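PDB 3I4T: diphthine synthase from Entamoeba histolytica, which probably methylates elongation factor 2 with S-adenosylmethionine in the making of diphthamide, as other diphthine synthases do. Local coordinates for residues 209-212 with 213-217. Sequence-based numbering, arbitrary orientation.
Sequences MTIN and QCIEQ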
loop_
_atom_site.group_PDB
_atom_site.type_symbol
_atom_site.label_atom_id
_atom_site.label_comp_id
_atom_site.label_asym_id
_atom_site.label_seq_id
_atom_site.Cartn_x
_atom_site.Cartn_y
_atom_site.Cartn_z
ATOM N N MET A 209 -6.726 12.793 16.026
ATOM C CA MET A 209 -6.060 12.187 17.168
ATOM C C MET A 209 -4.562 12.262 16.972
ATOM O O MET A 209 -4.063 12.089 15.860
ATOM C CB MET A 209 -6.502 10.736 17.358
ATOM C CG MET A 209 -5.801 10.023 18.508
ATOM S SD MET A 209 -6.412 8.357 18.754
ATOM C CE MET A 209 -7.902 8.672 19.703
ATOM N N THR A 210 -3.858 12.526 18.065
ATOM C CA THR A 210 -2.402 12.561 18.080
ATOM C C THR A 210 -1.807 11.248 18.562
ATOM O O THR A 210 -2.446 10.467 19.266
ATOM C CB THR A 210 -1.883 13.668 19.029
ATOM O OG1 THR A 210 -2.285 13.365 20.378
ATOM C CG2 THR A 210 -2.426 15.035 18.627
ATOM N N ILE A 211 -0.555 11.025 18.185
ATOM C CA ILE A 211 0.271 9.974 18.756
ATOM C C ILE A 211 0.246 10.003 20.290
ATOM O O ILE A 211 0.187 8.942 20.928
ATOM C CB ILE A 211 1.709 10.117 18.223
ATOM C CG1 ILE A 211 1.782 9.569 16.795
ATOM C CG2 ILE A 211 2.732 9.437 19.141
ATOM C CD1 ILE A 211 2.922 10.140 15.961
ATOM N N ASN A 212 0.295 11.216 20.862
ATOM C CA ASN A 212 0.275 11.438 22.310
ATOM C C ASN A 212 -0.981 10.849 22.959
ATOM O O ASN A 212 -0.889 10.070 23.917
ATOM C CB ASN A 212 0.381 12.940 22.643
ATOM C CG ASN A 212 1.541 13.632 21.924
ATOM O OD1 ASN A 212 1.346 14.260 20.882
ATOM N ND2 ASN A 212 2.746 13.520 22.477
ATOM N N GLN A 213 -2.145 11.225 22.423
ATOM C CA GLN A 213 -3.440 10.722 22.888
ATOM C C GLN A 213 -3.598 9.235 22.602
ATOM O O GLN A 213 -4.293 8.532 23.335
ATOM C CB GLN A 213 -4.591 11.464 22.214
ATOM C CG GLN A 213 -4.681 12.923 22.540
ATOM C CD GLN A 213 -5.580 13.675 21.569
ATOM O OE1 GLN A 213 -5.409 13.605 20.348
ATOM N NE2 GLN A 213 -6.540 14.409 22.112
ATOM N N CYS A 214 -2.973 8.770 21.524
ATOM C CA CYS A 214 -2.980 7.354 21.176
ATOM C C CYS A 214 -2.216 6.531 22.209
ATOM O O CYS A 214 -2.732 5.544 22.719
ATOM C CB CYS A 214 -2.370 7.129 19.786
ATOM S SG CYS A 214 -2.135 5.360 19.400
ATOM N N ILE A 215 -0.980 6.937 22.497
ATOM C CA ILE A 215 -0.142 6.236 23.471
ATOM C C ILE A 215 -0.789 6.288 24.849
ATOM O O ILE A 215 -0.796 5.302 25.565
ATOM C CB ILE A 215 1.306 6.807 23.505
ATOM C CG1 ILE A 215 2.050 6.492 22.202
ATOM C CG2 ILE A 215 2.083 6.276 24.700
ATOM C CD1 ILE A 215 3.390 7.169 22.086
ATOM N N GLU A 216 -1.359 7.426 25.210
ATOM C CA GLU A 216 -2.029 7.551 26.496
ATOM C C GLU A 216 -3.091 6.467 26.645
ATOM O O GLU A 216 -3.104 5.739 27.636
ATOM C CB GLU A 216 -2.661 8.944 26.643
ATOM C CG GLU A 216 -3.122 9.290 28.048
ATOM C CD GLU A 216 -4.132 10.435 28.054
ATOM O OE1 GLU A 216 -5.160 10.333 27.334
ATOM O OE2 GLU A 216 -3.903 11.437 28.780
ATOM N N GLN A 217 -3.963 6.355 25.646
ATOM C CA GLN A 217 -5.061 5.392 25.679
ATOM C C GLN A 217 -4.562 3.940 25.721
ATOM O O GLN A 217 -5.093 3.125 26.477
ATOM C CB GLN A 217 -5.991 5.594 24.480
ATOM C CG GLN A 217 -7.375 5.017 24.711
ATOM C CD GLN A 217 -8.206 4.936 23.450
ATOM O OE1 GLN A 217 -8.321 3.870 22.845
ATOM N NE2 GLN A 217 -8.807 6.053 23.057
#
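T210 and Q213 meet where the chain turns from an extended approach into helix 211-225, whose first turns are tied by backbone bonds from C214 N to T210 O, I215 N to I211 O and E216 N to N212 O. T210 occupies the N-cap. Its OG1 lies between its own backbone N and carbonyl carbon (chi1 63°), which aims the oxygen at the start of the helix, where it accepts a nearly straight bond from Q213 N (3.0 Å, 170° at the hydrogen). Q213 returns the grip: its side chain runs back past the threonine, and OE1 accepts from T210 N at 3.0 Å, the donor lying in the carbonyl plane of the amide. The T210 hydroxyl gives a second bond to the same OE1 over 3.1 Å, but from the side of the C=O, nearly at right angles to it (98°) and tilted from the amide plane. Two donors thus converge on OE1, and the in-plane bond from T210 N helps hold the Q213 amide in its orientation, while T210 OG1 both accepts and donates. M209 runs alongside the capping pair, with its CG 4.0 Å from Q213 OE1 and its SD 4.3 Å from C214 CB; both M209 and C214 also pack on L184 of strand 180-187. On another side of the helix I211 and I215 lie side by side, CG2 of the first 3.8 Å from CD1 of the second, and I215 continues onto M254 and L257 of helix 254-257. N212 ND2 bonds the carbonyl oxygens of L258 and Y260. Reciprocal bonds between T210 and Q213 make a capping box, here starting the helix that follows strand 207-208 in this tetrapyrrole methylase-family protein.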